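Local coordinates for protein interleukin-2 receptor subunit beta (Mus musculus, PDB 6DG5) that probably serves as the beta subunit of the interleukin-2 receptor, binding the cytokine at the cell surface and relaying its mitogenic signal into the cell, at residues L113-I118 against C123-K128; F142-R147 against Q166-E171; D103-V108 against H134-Y139. All blocks are in the same frame, centred on the assembly; numbering follows the deposited sequence.

Contact 1: L113-I118 against C123-K128. With NAG (2-acetamido-2-deoxy-beta-D-glucopyranose), chain D.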
# COMPACT_ATOMS: atom_id res chain seq x y z
N LEU B 113 -3.33 9.73 -21.90
CA LEU B 113 -4.63 10.34 -21.67
C LEU B 113 -5.51 10.15 -22.90
O LEU B 113 -5.07 10.38 -24.03
CB LEU B 113 -4.49 11.82 -21.35
CG LEU B 113 -4.58 12.23 -19.88
CD1 LEU B 113 -3.24 12.06 -19.19
CD2 LEU B 113 -5.08 13.66 -19.75
N GLN B 114 -6.75 9.72 -22.68
CA GLN B 114 -7.68 9.55 -23.79
C GLN B 114 -9.10 9.56 -23.26
O GLN B 114 -9.34 9.36 -22.06
CB GLN B 114 -7.41 8.25 -24.56
CG GLN B 114 -7.75 6.98 -23.79
CD GLN B 114 -7.74 5.76 -24.69
OE1 GLN B 114 -7.87 5.87 -25.90
NE2 GLN B 114 -7.58 4.59 -24.08
N VAL B 115 -10.04 9.78 -24.17
CA VAL B 115 -11.46 9.83 -23.85
C VAL B 115 -12.09 8.50 -24.25
O VAL B 115 -12.03 8.10 -25.42
CB VAL B 115 -12.16 11.00 -24.57
CG1 VAL B 115 -13.64 11.00 -24.26
CG2 VAL B 115 -11.51 12.32 -24.18
N LEU B 116 -12.69 7.82 -23.28
CA LEU B 116 -13.38 6.56 -23.56
C LEU B 116 -14.83 6.78 -23.94
O LEU B 116 -15.34 6.10 -24.84
CB LEU B 116 -13.29 5.63 -22.35
CG LEU B 116 -11.91 5.06 -22.01
CD1 LEU B 116 -12.01 4.04 -20.89
CD2 LEU B 116 -11.27 4.44 -23.25
N HIS B 117 -15.52 7.70 -23.28
CA HIS B 117 -16.88 8.06 -23.63
C HIS B 117 -17.01 9.58 -23.59
O HIS B 117 -16.41 10.23 -22.73
CB HIS B 117 -17.90 7.42 -22.69
CG HIS B 117 -19.29 7.95 -22.86
ND1 HIS B 117 -19.87 8.81 -21.95
CD2 HIS B 117 -20.21 7.76 -23.83
CE1 HIS B 117 -21.09 9.12 -22.35
NE2 HIS B 117 -21.32 8.49 -23.49
N ILE B 118 -17.78 10.13 -24.52
CA ILE B 118 -18.03 11.57 -24.52
C ILE B 118 -19.46 11.81 -25.01
O ILE B 118 -19.88 11.26 -26.03
CB ILE B 118 -16.99 12.32 -25.38
CG1 ILE B 118 -17.32 13.82 -25.41
CG2 ILE B 118 -16.88 11.72 -26.78
CD1 ILE B 118 -16.11 14.70 -25.50
N CYS B 123 -18.41 12.91 -19.98
CA CYS B 123 -17.12 12.56 -20.55
C CYS B 123 -16.27 11.79 -19.55
O CYS B 123 -16.12 12.21 -18.40
CB CYS B 123 -16.37 13.82 -21.01
SG CYS B 123 -14.72 13.49 -21.67
N ASN B 124 -15.70 10.67 -19.99
CA ASN B 124 -14.86 9.81 -19.16
C ASN B 124 -13.46 9.77 -19.77
O ASN B 124 -13.30 9.38 -20.93
CB ASN B 124 -15.46 8.41 -19.04
CG ASN B 124 -14.78 7.56 -17.97
OD1 ASN B 124 -13.83 8.00 -17.33
ND2 ASN B 124 -15.30 6.35 -17.76
N ILE B 125 -12.46 10.17 -18.98
CA ILE B 125 -11.09 10.32 -19.45
C ILE B 125 -10.19 9.41 -18.63
O ILE B 125 -10.26 9.40 -17.40
CB ILE B 125 -10.63 11.79 -19.33
CG1 ILE B 125 -11.42 12.67 -20.28
CG2 ILE B 125 -9.13 11.90 -19.59
CD1 ILE B 125 -11.62 14.09 -19.78
N SER B 126 -9.34 8.65 -19.32
CA SER B 126 -8.43 7.69 -18.69
C SER B 126 -6.99 8.16 -18.80
O SER B 126 -6.66 9.06 -19.57
CB SER B 126 -8.58 6.30 -19.32
OG SER B 126 -9.90 5.81 -19.16
N TRP B 127 -6.12 7.53 -18.01
CA TRP B 127 -4.69 7.82 -18.06
C TRP B 127 -3.92 6.68 -17.40
O TRP B 127 -4.36 6.13 -16.40
CB TRP B 127 -4.35 9.15 -17.39
CG TRP B 127 -4.81 9.26 -15.96
CD1 TRP B 127 -4.15 8.81 -14.85
CD2 TRP B 127 -6.01 9.88 -15.50
NE1 TRP B 127 -4.87 9.11 -13.73
CE2 TRP B 127 -6.02 9.77 -14.09
CE3 TRP B 127 -7.08 10.52 -16.13
CZ2 TRP B 127 -7.06 10.26 -13.31
CZ3 TRP B 127 -8.11 11.01 -15.35
CH2 TRP B 127 -8.09 10.88 -13.96
N LYS B 128 -2.77 6.35 -17.98
CA LYS B 128 -1.88 5.32 -17.47
C LYS B 128 -0.69 5.96 -16.76
O LYS B 128 -0.35 7.13 -16.99
CB LYS B 128 -1.39 4.42 -18.61
CG LYS B 128 -2.48 3.63 -19.31
CD LYS B 128 -1.91 2.80 -20.46
CE LYS B 128 -2.90 1.76 -20.97
NZ LYS B 128 -4.11 2.37 -21.59
C1 NAG D . -14.77 5.42 -16.79
C2 NAG D . -15.89 4.66 -16.06
C3 NAG D . -15.29 3.62 -15.10
C4 NAG D . -14.27 2.73 -15.81
C5 NAG D . -13.25 3.60 -16.54
C6 NAG D . -12.27 2.80 -17.37
C7 NAG D . -18.05 5.36 -15.12
C8 NAG D . -18.79 6.41 -14.35
N2 NAG D . -16.75 5.58 -15.33
O3 NAG D . -16.35 2.82 -14.58
O4 NAG D . -13.59 1.92 -14.86
O5 NAG D . -13.91 4.49 -17.44
O6 NAG D . -12.93 2.05 -18.39
O7 NAG D . -18.61 4.35 -15.54
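C123 and I118 pair without backbone hydrogen bonds at one end of an antiparallel beta hairpin in the fibronectin type-III domain. The two strand axes, measured on 113-115 and 123-128, lie 4.7 Å apart at closest approach. SG of C123 lies anti to the backbone N (chi1 178°) and reaches diagonally across the hairpin to V115, where it is 3.8 Å from CG1. N124 then faces two residues: its N donates to H117 O (2.9 Å), while its O accepts from L116 N (2.9 Å). Since V115 pairs with I125 and H117 with N124, L116 is an extra residue, which defines a beta bulge. On the face shared with H117, ND2 of N124 is bonded covalently to C1 of an N-acetylglucosamine. I125 returns to the face of V115, and its CG1 meets V115 CG2 at 3.9 Å, the two side chains passing at a slant; beyond them L202, with F204 beside I125, continues the packing. S126 and Q114 form a hydrogen-bonded pair with two reciprocal backbone bonds, the shorter running from S126 N to Q114 O at 2.8 Å. The hydroxyl OG of S126 touches a methyl of the bulge residue, L116 CD1, at 3.3 Å. At W127 the indole turns away toward F142 and L168, leaving CB to touch CD1 of L113 at 3.6 Å.

Contact 2: F142-R147 against Q166-E171. With NAG (2-acetamido-2-deoxy-beta-D-glucopyranose), chain D.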
# COMPACT_ATOMS: atom_id res chain seq x y z
N PHE B 142 -4.29 11.41 -7.34
CA PHE B 142 -4.35 12.10 -8.62
C PHE B 142 -5.05 13.43 -8.49
O PHE B 142 -6.00 13.58 -7.71
CB PHE B 142 -5.05 11.24 -9.68
CG PHE B 142 -4.31 9.99 -10.03
CD1 PHE B 142 -3.31 10.02 -10.99
CD2 PHE B 142 -4.60 8.79 -9.41
CE1 PHE B 142 -2.62 8.87 -11.33
CE2 PHE B 142 -3.92 7.64 -9.74
CZ PHE B 142 -2.92 7.68 -10.70
N GLU B 143 -4.58 14.41 -9.26
CA GLU B 143 -5.19 15.73 -9.35
C GLU B 143 -5.25 16.13 -10.81
O GLU B 143 -4.23 16.11 -11.51
CB GLU B 143 -4.39 16.77 -8.55
CG GLU B 143 -5.13 17.37 -7.37
CD GLU B 143 -4.40 18.56 -6.77
OE1 GLU B 143 -3.48 19.09 -7.44
OE2 GLU B 143 -4.74 18.97 -5.64
N ALA B 144 -6.45 16.47 -11.28
CA ALA B 144 -6.65 16.91 -12.66
C ALA B 144 -7.22 18.32 -12.66
O ALA B 144 -7.88 18.75 -11.71
CB ALA B 144 -7.59 15.96 -13.41
N ARG B 145 -6.97 19.05 -13.75
CA ARG B 145 -7.53 20.38 -13.92
C ARG B 145 -8.15 20.51 -15.31
O ARG B 145 -7.52 20.16 -16.31
CB ARG B 145 -6.48 21.48 -13.70
CG ARG B 145 -5.24 21.42 -14.57
CD ARG B 145 -4.31 22.57 -14.21
NE ARG B 145 -3.09 22.60 -15.02
CZ ARG B 145 -2.14 23.51 -14.88
NH1 ARG B 145 -2.27 24.47 -13.97
NH2 ARG B 145 -1.06 23.48 -15.65
N ARG B 146 -9.38 21.00 -15.35
CA ARG B 146 -10.15 21.17 -16.57
C ARG B 146 -10.24 22.66 -16.90
O ARG B 146 -10.66 23.45 -16.06
CB ARG B 146 -11.55 20.58 -16.42
CG ARG B 146 -12.47 20.79 -17.60
CD ARG B 146 -13.94 20.80 -17.18
NE ARG B 146 -14.32 22.05 -16.54
CZ ARG B 146 -14.47 22.21 -15.22
NH1 ARG B 146 -14.28 21.18 -14.40
NH2 ARG B 146 -14.82 23.39 -14.73
N ARG B 147 -9.85 23.03 -18.12
CA ARG B 147 -9.91 24.42 -18.54
C ARG B 147 -10.66 24.54 -19.85
O ARG B 147 -10.69 23.61 -20.67
CB ARG B 147 -8.50 25.03 -18.68
CG ARG B 147 -7.84 24.85 -20.04
CD ARG B 147 -6.66 25.80 -20.19
NE ARG B 147 -5.91 25.57 -21.43
CZ ARG B 147 -4.89 26.32 -21.83
NH1 ARG B 147 -4.50 27.36 -21.09
NH2 ARG B 147 -4.26 26.04 -22.96
N GLN B 166 -7.43 6.63 -11.75
CA GLN B 166 -6.92 6.63 -13.12
C GLN B 166 -8.04 6.80 -14.15
O GLN B 166 -7.96 6.27 -15.26
CB GLN B 166 -6.09 5.37 -13.42
CG GLN B 166 -4.72 5.39 -12.77
CD GLN B 166 -3.84 4.24 -13.22
OE1 GLN B 166 -3.95 3.13 -12.71
NE2 GLN B 166 -2.96 4.52 -14.17
N TRP B 167 -9.08 7.54 -13.78
CA TRP B 167 -10.14 7.98 -14.69
C TRP B 167 -11.05 8.93 -13.93
O TRP B 167 -11.16 8.86 -12.71
CB TRP B 167 -10.96 6.80 -15.25
CG TRP B 167 -11.65 5.97 -14.20
CD1 TRP B 167 -11.20 4.80 -13.66
CD2 TRP B 167 -12.91 6.24 -13.59
NE1 TRP B 167 -12.10 4.33 -12.74
CE2 TRP B 167 -13.16 5.19 -12.68
CE3 TRP B 167 -13.86 7.26 -13.71
CZ2 TRP B 167 -14.32 5.14 -11.90
CZ3 TRP B 167 -15.00 7.20 -12.94
CH2 TRP B 167 -15.22 6.15 -12.04
N LEU B 168 -11.70 9.83 -14.67
CA LEU B 168 -12.74 10.67 -14.09
C LEU B 168 -13.89 10.82 -15.07
O LEU B 168 -13.68 10.96 -16.28
CB LEU B 168 -12.22 12.05 -13.66
CG LEU B 168 -11.17 12.85 -14.43
CD1 LEU B 168 -11.63 13.26 -15.81
CD2 LEU B 168 -10.81 14.08 -13.61
N PHE B 169 -15.10 10.78 -14.53
CA PHE B 169 -16.32 10.98 -15.31
C PHE B 169 -16.78 12.41 -15.06
O PHE B 169 -17.17 12.76 -13.94
CB PHE B 169 -17.39 9.96 -14.90
CG PHE B 169 -18.46 9.76 -15.93
CD1 PHE B 169 -18.31 8.80 -16.93
CD2 PHE B 169 -19.63 10.50 -15.90
CE1 PHE B 169 -19.30 8.60 -17.87
CE2 PHE B 169 -20.62 10.30 -16.84
CZ PHE B 169 -20.46 9.35 -17.83
N LEU B 170 -16.71 13.25 -16.09
CA LEU B 170 -17.04 14.66 -15.96
C LEU B 170 -18.52 14.89 -16.25
O LEU B 170 -19.07 14.36 -17.21
CB LEU B 170 -16.18 15.50 -16.90
CG LEU B 170 -14.69 15.57 -16.56
CD1 LEU B 170 -13.95 16.38 -17.61
CD2 LEU B 170 -14.49 16.16 -15.18
N GLU B 171 -19.15 15.70 -15.40
CA GLU B 171 -20.54 16.09 -15.56
C GLU B 171 -20.63 17.60 -15.73
O GLU B 171 -19.63 18.32 -15.60
CB GLU B 171 -21.38 15.64 -14.35
CG GLU B 171 -21.33 14.14 -14.06
CD GLU B 171 -22.30 13.35 -14.92
OE1 GLU B 171 -22.33 12.11 -14.78
OE2 GLU B 171 -23.03 13.97 -15.72
C1 NAG D . -14.77 5.42 -16.79
C2 NAG D . -15.89 4.66 -16.06
C3 NAG D . -15.29 3.62 -15.10
C4 NAG D . -14.27 2.73 -15.81
C5 NAG D . -13.25 3.60 -16.54
C6 NAG D . -12.27 2.80 -17.37
C7 NAG D . -18.05 5.36 -15.12
C8 NAG D . -18.79 6.41 -14.35
N2 NAG D . -16.75 5.58 -15.33
O3 NAG D . -16.35 2.82 -14.58
O4 NAG D . -13.59 1.92 -14.86
O5 NAG D . -13.91 4.49 -17.44
O6 NAG D . -12.93 2.05 -18.39
O7 NAG D . -18.61 4.35 -15.54
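Q166, in the turn that leads into strand 167-170, meets F142 of strand 140-148, and its side chain can be traced outward atom by atom. From CB, a chi1 of -75° sets CG opposite the carbonyl carbon. CG then lies 3.6 Å from CZ of F142 and 3.9 Å from its CE2. Beyond CG the chain runs extended to an amide whose plane is only 3° from that of the phenyl ring. At the tip, OE1 accepts a hydrogen bond from NE of R164, and NE2 makes a weak one to the backbone O of W127. Farther along the strands, A144 CB touches L168 CD2 at 3.7 Å, and R146 contributes its aliphatic CD, 4.4 Å from L170 CD1. No hydrogen bond joins the segments; A144 and L168 have CA atoms 8.8 Å apart, too far for strand pairing. On the other side of strand 167-170, the N-acetylglucosamine carried by N124 places its C3 over the centre of the W167 ring. Its methyl C8 lies 3.5 Å from F169 CD1. The three pairs contribute to the interior between the two sheets of a fibronectin type-III beta sandwich.

Contact 3: D103-V108 against H134-Y139. With FUC (alpha-L-fucopyranose), chain E.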
# COMPACT_ATOMS: atom_id res chain seq x y z
N ASP B 103 12.06 10.45 0.69
CA ASP B 103 11.58 11.72 1.22
C ASP B 103 11.60 12.82 0.17
O ASP B 103 11.14 13.93 0.44
CB ASP B 103 12.41 12.15 2.43
CG ASP B 103 12.30 11.16 3.59
OD1 ASP B 103 11.23 10.54 3.74
OD2 ASP B 103 13.29 11.01 4.34
N ASN B 104 12.12 12.53 -1.03
CA ASN B 104 12.19 13.49 -2.13
C ASN B 104 11.64 12.81 -3.39
O ASN B 104 12.37 12.59 -4.36
CB ASN B 104 13.62 13.99 -2.34
CG ASN B 104 14.08 14.92 -1.23
OD1 ASN B 104 14.20 14.52 -0.07
ND2 ASN B 104 14.34 16.17 -1.58
N LEU B 105 10.35 12.49 -3.38
CA LEU B 105 9.71 11.76 -4.46
C LEU B 105 9.00 12.72 -5.40
O LEU B 105 8.23 13.58 -4.96
CB LEU B 105 8.72 10.73 -3.91
CG LEU B 105 9.31 9.46 -3.32
CD1 LEU B 105 8.20 8.57 -2.77
CD2 LEU B 105 10.12 8.71 -4.36
N ARG B 106 9.26 12.57 -6.70
CA ARG B 106 8.55 13.32 -7.74
C ARG B 106 8.33 12.36 -8.90
O ARG B 106 9.22 12.17 -9.74
CB ARG B 106 9.33 14.56 -8.17
CG ARG B 106 8.43 15.69 -8.66
CD ARG B 106 8.76 16.11 -10.08
NE ARG B 106 9.56 17.33 -10.14
CZ ARG B 106 10.83 17.38 -10.51
NH1 ARG B 106 11.48 18.53 -10.53
NH2 ARG B 106 11.46 16.27 -10.88
N LEU B 107 7.15 11.75 -8.95
CA LEU B 107 6.87 10.68 -9.90
C LEU B 107 6.82 11.21 -11.33
O LEU B 107 6.79 12.42 -11.59
CB LEU B 107 5.55 9.99 -9.54
CG LEU B 107 5.57 9.09 -8.31
CD1 LEU B 107 4.19 8.98 -7.68
CD2 LEU B 107 6.08 7.71 -8.71
N VAL B 108 6.81 10.27 -12.27
CA VAL B 108 6.72 10.60 -13.69
C VAL B 108 5.28 10.99 -14.02
O VAL B 108 4.33 10.38 -13.53
CB VAL B 108 7.19 9.41 -14.55
CG1 VAL B 108 6.81 9.60 -16.01
CG2 VAL B 108 8.70 9.24 -14.41
N HIS B 134 6.38 -0.33 -6.32
CA HIS B 134 5.49 -1.12 -5.49
C HIS B 134 5.50 -0.64 -4.05
O HIS B 134 4.53 -0.84 -3.31
CB HIS B 134 5.89 -2.60 -5.56
CG HIS B 134 7.28 -2.86 -5.05
ND1 HIS B 134 8.40 -2.38 -5.68
CD2 HIS B 134 7.72 -3.55 -3.98
CE1 HIS B 134 9.48 -2.77 -5.02
NE2 HIS B 134 9.09 -3.48 -3.98
N TYR B 135 6.60 0.01 -3.63
CA TYR B 135 6.68 0.56 -2.28
C TYR B 135 5.60 1.59 -2.03
O TYR B 135 5.06 1.69 -0.92
CB TYR B 135 8.06 1.19 -2.07
CG TYR B 135 9.21 0.21 -1.95
CD1 TYR B 135 9.06 -1.00 -1.30
CD2 TYR B 135 10.45 0.52 -2.49
CE1 TYR B 135 10.12 -1.89 -1.19
CE2 TYR B 135 11.51 -0.36 -2.38
CZ TYR B 135 11.34 -1.56 -1.73
OH TYR B 135 12.40 -2.44 -1.63
N ILE B 136 5.26 2.38 -3.05
CA ILE B 136 4.33 3.50 -2.91
C ILE B 136 3.09 3.35 -3.77
O ILE B 136 2.22 4.23 -3.74
CB ILE B 136 5.02 4.84 -3.21
CG1 ILE B 136 5.53 4.85 -4.65
CG2 ILE B 136 6.16 5.09 -2.24
CD1 ILE B 136 5.81 6.23 -5.19
N GLU B 137 2.98 2.27 -4.56
CA GLU B 137 1.86 2.14 -5.49
C GLU B 137 0.49 2.20 -4.82
O GLU B 137 -0.41 2.83 -5.39
CB GLU B 137 2.01 0.85 -6.30
CG GLU B 137 1.08 0.80 -7.50
CD GLU B 137 0.89 -0.60 -8.04
OE1 GLU B 137 1.89 -1.34 -8.17
OE2 GLU B 137 -0.27 -0.98 -8.33
N PRO B 138 0.25 1.58 -3.65
CA PRO B 138 -1.10 1.67 -3.06
C PRO B 138 -1.47 3.07 -2.60
O PRO B 138 -2.67 3.33 -2.39
CB PRO B 138 -1.03 0.69 -1.89
CG PRO B 138 0.41 0.59 -1.56
CD PRO B 138 1.11 0.67 -2.88
N TYR B 139 -0.51 3.97 -2.43
CA TYR B 139 -0.77 5.32 -1.93
C TYR B 139 -0.90 6.34 -3.05
O TYR B 139 -0.69 7.54 -2.82
CB TYR B 139 0.34 5.74 -0.96
CG TYR B 139 0.37 4.94 0.31
CD1 TYR B 139 -0.42 5.29 1.40
CD2 TYR B 139 1.19 3.82 0.44
CE1 TYR B 139 -0.39 4.56 2.57
CE2 TYR B 139 1.22 3.08 1.61
CZ TYR B 139 0.43 3.46 2.67
OH TYR B 139 0.45 2.73 3.84
C1 FUC E . 12.15 14.12 -14.15
C2 FUC E . 11.41 13.31 -13.06
C3 FUC E . 9.99 13.84 -12.80
C4 FUC E . 9.47 14.70 -13.98
C5 FUC E . 10.44 15.86 -14.25
C6 FUC E . 10.33 16.43 -15.66
O2 FUC E . 12.13 13.25 -11.84
O3 FUC E . 9.09 12.75 -12.63
O4 FUC E . 9.26 13.92 -15.15
O5 FUC E . 11.83 15.50 -14.05
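Apolar contact alone joins L105 and L107 to I136, and it is made by branch ends. L105 CD1 reaches I136 CG2 at 4.1 Å, and L107 CD2 reaches I136 CD1 at 3.8 Å; in both pairs the side chains extend toward each other, tip to tip. In I136 a chi1 of 61° puts CG1 between the backbone N and the carbonyl carbon and leaves CG2 anti to that carbon. The CG2 branch meets L105, and CD1, at the end of the CG1 branch, meets L107. L105 and I136 keep their CA atoms 10.0 Å apart, evidence that methyl groups span the gap. A187 beside I136 and V185 beside L107, both on strand 178-187, extend the apolar cluster.

Hydrogen bonds lie within or beyond the segments. Y139 N donates to I136 O (3.0 Å) around the short 3-10 turn at 137-138. Backbone bonds tie N104 and R106 to Y12 of the first domain, and L105 to T194 of the second.

Sugar contacts occupy the side of 103-108 away from I136. Fucose C5 lies over one face of the R106 guanidinium, and fucose O2 lies at its edge, in plane, 3.2 Å from NH2. The fucose O3 is close to the carbonyl oxygens of both R106 and L107.

Ring contacts occur in 134-139, where NE2 of H134 stands above the Y135 ring, toward its rim. The same NE2, with OH of Y135 and OH of Y139, makes hydrogen bonds to acidic side chains of another protein chain. A linker between two domains, packed against a protein-binding loop of the second, is the interdomain elbow of a type I cytokine receptor.

Overall arrangement
Contacts 1 and 2 are neighbours, their centres 9 Å apart: strand 123-128 lies between 111-118 and 167-170 in one three-stranded sheet, and contact 2 carries on from it to strand 140-148 of the opposing four-stranded sheet. C123 O and L170 N probably form a hydrogen bond between them, and both touch the same N-acetylglucosamine. Contact 3 stands apart, with centres about 24 Å from contact 1 and 21 Å from contact 2. Along the chain contact 3 opens first, encloses contact 1 and closes just before contact 2 begins. Contact 3 marks the domain junction and meets another protein chain; the 167-171 side of contact 2 is touched by another chain too.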